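Long-range contacts in predicted protein (Acinetobacter sp. RUH2624, PDB 4MEA), which hydrolyses epoxides as a secreted Cif-type alpha/beta hydrolase and probably acts as a virulence factor: residues E45-H50 / S112-G117; I265-L270 / A293-I298. All coordinates share one frame; numbering follows the deposited sequence.

Interaction 1 of 2, residues E45-H50 / S112-G117; sequences EGVKLH and SKILIG
In the alpha/beta hydrolase fold of this enzyme, helix 108-123 packs over the first beta hairpin of the central sheet, and Ile114 meets Glu45, Val47 and Leu49 there. Strand 47-50 and helix 112-117 cross at -61°, their axes 10.2 Å apart at closest approach. Ile114 divides its branches among the three partners. Its CG1 lies 4.0 Å from CB of Glu45. Its CD1 reaches CG2 of Val47 at 4.1 Å, the two side chains at about a right angle. The other branch, CG2, sits 4.0 Å from CD1 of Leu49. Beta-branched valine and isoleucine, with leucine, suit this buried seam, for they offer hydrocarbon and no polar group to be satisfied. Leu115 starts from the helix with its CB pointing away from the strand, yet its CD2 returns to within 4.4 Å of Leu49 CD1.

At the exposed border Glu45 and Lys113 also cross at about a right angle. The lysine chain bends at chi3 (98°, off a staggered position), which sets CE 3.4 Å from Glu45 CD. The salt bridge from Lys113 NZ to Glu45 OE1 is long, at 3.7 Å, so the methylene contact is the closer part of the pairing and the charges probably add only modestly. Ser44, the first residue of the turn, gives its hydroxyl to the Ile114 carbonyl.

Glu45 and Gly46 both have positive phi, and at Gly46 a side chain would jam against the preceding carbonyl oxygen. Such backbone angles define a type I' turn, typical of tight two-residue beta hairpins.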
loop_
_atom_site.group_PDB
_atom_site.type_symbol
_atom_site.label_atom_id
_atom_site.label_comp_id
_atom_site.label_asym_id
_atom_site.label_seq_id
_atom_site.Cartn_x
_atom_site.Cartn_y
_atom_site.Cartn_z
ATOM N N GLU A 45 -0.102 -31.056 -12.411
ATOM C CA GLU A 45 1.258 -30.536 -12.496
ATOM C C GLU A 45 1.933 -30.574 -11.129
ATOM O O GLU A 45 2.735 -29.705 -10.800
ATOM C CB GLU A 45 1.283 -29.109 -13.075
ATOM C CG GLU A 45 0.444 -28.895 -14.346
ATOM C CD GLU A 45 0.921 -29.713 -15.548
ATOM O OE1 GLU A 45 2.072 -30.206 -15.537
ATOM O OE2 GLU A 45 0.137 -29.861 -16.510
ATOM N N GLY A 46 1.610 -31.591 -10.336
ATOM C CA GLY A 46 2.246 -31.762 -9.044
ATOM C C GLY A 46 1.631 -30.914 -7.941
ATOM O O GLY A 46 2.149 -30.882 -6.825
ATOM N N VAL A 47 0.533 -30.226 -8.250
ATOM C CA VAL A 47 -0.169 -29.412 -7.256
ATOM C C VAL A 47 -1.513 -30.058 -6.963
ATOM O O VAL A 47 -2.309 -30.294 -7.882
ATOM C CB VAL A 47 -0.395 -27.951 -7.739
ATOM C CG1 VAL A 47 -1.202 -27.154 -6.707
ATOM C CG2 VAL A 47 0.940 -27.257 -8.022
ATOM N N LYS A 48 -1.758 -30.369 -5.690
ATOM C CA LYS A 48 -3.041 -30.936 -5.293
ATOM C C LYS A 48 -4.095 -29.839 -5.120
ATOM O O LYS A 48 -4.025 -29.021 -4.189
ATOM C CB LYS A 48 -2.916 -31.768 -4.014
ATOM C CG LYS A 48 -4.167 -32.613 -3.741
ATOM C CD LYS A 48 -3.990 -33.527 -2.544
ATOM C CE LYS A 48 -3.014 -34.655 -2.849
ATOM N NZ LYS A 48 -2.963 -35.633 -1.725
ATOM N N LEU A 49 -5.064 -29.819 -6.028
ATOM C CA LEU A 49 -6.139 -28.831 -5.962
ATOM C C LEU A 49 -7.365 -29.388 -5.246
ATOM O O LEU A 49 -7.744 -30.552 -5.435
ATOM C CB LEU A 49 -6.540 -28.375 -7.369
ATOM C CG LEU A 49 -5.481 -27.758 -8.285
ATOM C CD1 LEU A 49 -6.062 -27.592 -9.673
ATOM C CD2 LEU A 49 -4.978 -26.421 -7.753
ATOM N N HIS A 50 -7.973 -28.554 -4.410
ATOM C CA HIS A 50 -9.271 -28.877 -3.830
ATOM C C HIS A 50 -10.368 -28.260 -4.693
ATOM O O HIS A 50 -10.230 -27.142 -5.196
ATOM C CB HIS A 50 -9.369 -28.364 -2.388
ATOM C CG HIS A 50 -10.744 -28.460 -1.799
ATOM N ND1 HIS A 50 -11.499 -27.350 -1.483
ATOM C CD2 HIS A 50 -11.498 -29.535 -1.462
ATOM C CE1 HIS A 50 -12.657 -27.736 -0.977
ATOM N NE2 HIS A 50 -12.683 -29.058 -0.957
ATOM N N SER A 112 -2.738 -20.834 -14.937
ATOM C CA SER A 112 -3.624 -21.261 -16.024
ATOM C C SER A 112 -3.307 -22.694 -16.467
ATOM O O SER A 112 -4.212 -23.490 -16.771
ATOM C CB SER A 112 -3.519 -20.308 -17.215
ATOM O OG SER A 112 -4.299 -19.137 -17.015
ATOM N N LYS A 113 -2.019 -23.019 -16.518
ATOM C CA LYS A 113 -1.603 -24.365 -16.907
ATOM C C LYS A 113 -2.062 -25.399 -15.876
ATOM O O LYS A 113 -2.560 -26.469 -16.229
ATOM C CB LYS A 113 -0.085 -24.454 -17.092
ATOM C CG LYS A 113 0.356 -25.770 -17.752
ATOM C CD LYS A 113 1.868 -25.939 -17.806
ATOM C CE LYS A 113 2.370 -26.810 -16.654
ATOM N NZ LYS A 113 3.828 -27.136 -16.753
ATOM N N ILE A 114 -1.886 -25.078 -14.599
ATOM C CA ILE A 114 -2.303 -25.976 -13.531
ATOM C C ILE A 114 -3.819 -26.165 -13.535
ATOM O O ILE A 114 -4.318 -27.284 -13.423
ATOM C CB ILE A 114 -1.826 -25.465 -12.149
ATOM C CG1 ILE A 114 -0.298 -25.577 -12.042
ATOM C CG2 ILE A 114 -2.534 -26.232 -11.018
ATOM C CD1 ILE A 114 0.327 -24.619 -11.037
ATOM N N LEU A 115 -4.552 -25.066 -13.690
ATOM C CA LEU A 115 -6.008 -25.117 -13.688
ATOM C C LEU A 115 -6.605 -25.870 -14.878
ATOM O O LEU A 115 -7.494 -26.695 -14.701
ATOM C CB LEU A 115 -6.591 -23.701 -13.617
ATOM C CG LEU A 115 -6.550 -23.068 -12.225
ATOM C CD1 LEU A 115 -6.832 -21.563 -12.296
ATOM C CD2 LEU A 115 -7.531 -23.772 -11.288
ATOM N N ILE A 116 -6.132 -25.586 -16.088
ATOM C CA ILE A 116 -6.736 -26.186 -17.279
ATOM C C ILE A 116 -6.646 -27.716 -17.243
ATOM O O ILE A 116 -7.584 -28.411 -17.630
ATOM C CB ILE A 116 -6.131 -25.622 -18.592
ATOM C CG1 ILE A 116 -6.957 -26.069 -19.804
ATOM C CG2 ILE A 116 -4.665 -26.031 -18.744
ATOM C CD1 ILE A 116 -8.414 -25.672 -19.729
ATOM N N GLY A 117 -5.530 -28.233 -16.741
ATOM C CA GLY A 117 -5.341 -29.666 -16.641
ATOM C C GLY A 117 -6.400 -30.322 -15.775
ATOM O O GLY A 117 -6.926 -31.382 -16.117
#

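Interaction 2 of 2, residues I265-L270 / A293-I298; sequences IPSMAL and AQYTAI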
loop_
_atom_site.group_PDB
_atom_site.type_symbol
_atom_site.label_atom_id
_atom_site.label_comp_id
_atom_site.label_asym_id
_atom_site.label_seq_id
_atom_site.Cartn_x
_atom_site.Cartn_y
_atom_site.Cartn_z
ATOM N N ILE A 265 -14.773 -15.111 -28.121
ATOM C CA ILE A 265 -15.991 -15.709 -27.589
ATOM C C ILE A 265 -16.725 -14.628 -26.809
ATOM O O ILE A 265 -16.119 -13.624 -26.425
ATOM C CB ILE A 265 -15.687 -16.882 -26.624
ATOM C CG1 ILE A 265 -14.908 -16.389 -25.404
ATOM C CG2 ILE A 265 -14.931 -18.010 -27.338
ATOM C CD1 ILE A 265 -14.812 -17.433 -24.277
ATOM N N PRO A 266 -18.032 -14.819 -26.575
ATOM C CA PRO A 266 -18.770 -13.844 -25.774
ATOM C C PRO A 266 -18.144 -13.730 -24.384
ATOM O O PRO A 266 -17.769 -14.743 -23.786
ATOM C CB PRO A 266 -20.171 -14.456 -25.682
ATOM C CG PRO A 266 -20.266 -15.366 -26.887
ATOM C CD PRO A 266 -18.892 -15.925 -27.043
ATOM N N SER A 267 -18.023 -12.509 -23.884
ATOM C CA SER A 267 -17.448 -12.291 -22.567
ATOM C C SER A 267 -18.257 -11.252 -21.804
ATOM O O SER A 267 -18.987 -10.455 -22.398
ATOM C CB SER A 267 -15.994 -11.849 -22.685
ATOM O OG SER A 267 -15.890 -10.606 -23.354
ATOM N N MET A 268 -18.138 -11.278 -20.484
ATOM C CA MET A 268 -18.807 -10.302 -19.639
ATOM C C MET A 268 -17.862 -9.770 -18.573
ATOM O O MET A 268 -17.088 -10.537 -17.986
ATOM C CB MET A 268 -20.044 -10.916 -18.967
ATOM C CG MET A 268 -20.735 -9.969 -17.977
ATOM S SD MET A 268 -22.421 -10.451 -17.554
ATOM C CE MET A 268 -22.152 -11.996 -16.687
ATOM N N ALA A 269 -17.918 -8.456 -18.352
ATOM C CA ALA A 269 -17.381 -7.835 -17.149
ATOM C C ALA A 269 -18.556 -7.597 -16.215
ATOM O O ALA A 269 -19.514 -6.911 -16.569
ATOM C CB ALA A 269 -16.681 -6.524 -17.471
ATOM N N LEU A 270 -18.496 -8.198 -15.034
ATOM C CA LEU A 270 -19.570 -8.081 -14.056
ATOM C C LEU A 270 -18.955 -7.559 -12.765
ATOM O O LEU A 270 -18.108 -8.213 -12.160
ATOM C CB LEU A 270 -20.246 -9.446 -13.858
ATOM C CG LEU A 270 -21.238 -9.659 -12.721
ATOM C CD1 LEU A 270 -22.449 -8.728 -12.842
ATOM C CD2 LEU A 270 -21.686 -11.129 -12.698
ATOM N N ALA A 293 -19.697 -6.557 -29.995
ATOM C CA ALA A 293 -21.037 -7.121 -30.064
ATOM C C ALA A 293 -21.156 -8.358 -29.182
ATOM O O ALA A 293 -22.255 -8.755 -28.801
ATOM C CB ALA A 293 -21.410 -7.449 -31.506
ATOM N N GLN A 294 -20.018 -8.964 -28.860
ATOM C CA GLN A 294 -20.000 -10.163 -28.017
ATOM C C GLN A 294 -19.807 -9.844 -26.532
ATOM O O GLN A 294 -19.876 -10.737 -25.683
ATOM C CB GLN A 294 -18.878 -11.099 -28.456
ATOM C CG GLN A 294 -19.011 -11.670 -29.845
ATOM C CD GLN A 294 -17.862 -12.608 -30.164
ATOM O OE1 GLN A 294 -16.703 -12.186 -30.246
ATOM N NE2 GLN A 294 -18.175 -13.893 -30.323
ATOM N N TYR A 295 -19.573 -8.571 -26.228
ATOM C CA TYR A 295 -19.171 -8.143 -24.886
ATOM C C TYR A 295 -20.314 -7.522 -24.078
ATOM O O TYR A 295 -20.969 -6.575 -24.527
ATOM C CB TYR A 295 -18.012 -7.149 -25.001
ATOM C CG TYR A 295 -17.570 -6.522 -23.695
ATOM C CD1 TYR A 295 -17.026 -7.298 -22.679
ATOM C CD2 TYR A 295 -17.676 -5.152 -23.486
ATOM C CE1 TYR A 295 -16.612 -6.732 -21.487
ATOM C CE2 TYR A 295 -17.250 -4.572 -22.295
ATOM C CZ TYR A 295 -16.721 -5.373 -21.298
ATOM O OH TYR A 295 -16.299 -4.823 -20.104
ATOM N N THR A 296 -20.539 -8.062 -22.883
ATOM C CA THR A 296 -21.540 -7.538 -21.960
ATOM C C THR A 296 -20.859 -6.936 -20.734
ATOM O O THR A 296 -19.945 -7.530 -20.162
ATOM C CB THR A 296 -22.507 -8.643 -21.491
ATOM O OG1 THR A 296 -23.257 -9.132 -22.605
ATOM C CG2 THR A 296 -23.469 -8.110 -20.441
ATOM N N ALA A 297 -21.310 -5.757 -20.332
ATOM C CA ALA A 297 -20.793 -5.094 -19.140
ATOM C C ALA A 297 -21.944 -4.786 -18.200
ATOM O O ALA A 297 -22.885 -4.087 -18.573
ATOM C CB ALA A 297 -20.082 -3.811 -19.521
ATOM N N ILE A 298 -21.869 -5.304 -16.980
ATOM C CA ILE A 298 -22.898 -5.037 -15.987
ATOM C C ILE A 298 -22.260 -4.583 -14.690
ATOM O O ILE A 298 -21.404 -5.267 -14.131
ATOM C CB ILE A 298 -23.782 -6.279 -15.736
ATOM C CG1 ILE A 298 -24.557 -6.633 -17.009
ATOM C CG2 ILE A 298 -24.731 -6.039 -14.549
ATOM C CD1 ILE A 298 -25.367 -7.915 -16.913
#
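Tyr295 carries CG anti to its backbone N (chi1 175°), out from the backbone on the face shared with Ser267 and Ala269. The ring passes CE1 and CZ along Ala269, with CZ 4.0 Å from Ala269 CB. Ser267 holds OG in the crowded position between N and the carbonyl carbon (chi1 63°), which sets that oxygen at the ring edge, near its plane and 3.6 Å from CD1 of Tyr295. Ala269 CB packs closely against the phenol, 3.2 Å from Tyr295 OH, and a small residue suits that spot. The hydroxyl itself donates to the Val281 carbonyl of helix 279-288.

Four backbone bonds join the strands. Ser267 N binds Gln294 O at 3.1 Å, its donor above the Gln294 carbonyl plane, and Thr296 N reaches Ser267 O at 2.9 Å. Ser267 thus bonds to the residues flanking its register partner Tyr295; Ala269 likewise bonds to Thr296 and Ile298 about Ala297.

This is how parallel strands pair, here the two ends of a beta-alpha-beta crossover through helix 279-288 that closes one edge of the sheet. Met268 and Leu270 turn their own backbone groups to strand 151-157.

On the face opposite Tyr295, beneath helix 307-323, the pliant, unbranched thioether of Met268 rests its SD against two methyls on the same side, 3.9 Å from both Thr296 CG2 and Ile298 CD1. Leu270 and Ile298 lie side by side, pointing the same way, with CD1 of Leu270 3.9 Å from CG2 of Ile298. Where the strands begin, Gln294 NE2 donates to Thr264 O and lies 3.9 Å from Pro266 CD; proline has no N-H to give, and the ladder to the 293-298 segment starts at Ser267 N.

In the fold
Both interactions belong to one mixed sheet but sit toward its two ends: interaction 1 involves the second strand from one edge, interaction 2 the last two strands at the other. Their centres are 27 Å apart and their nearest atoms about 11 Å, so they do not touch, and along the chain they follow in series. Interaction 1 ties a helix to the sheet, while interaction 2 builds the sheet itself. Leu115 of interaction 1 also packs on Leu143 of helix 136-146, which in this fold follows the nucleophile elbow. Strand 295-300 of interaction 2 leads toward the loop that, in relatives, usually carries the catalytic histidine.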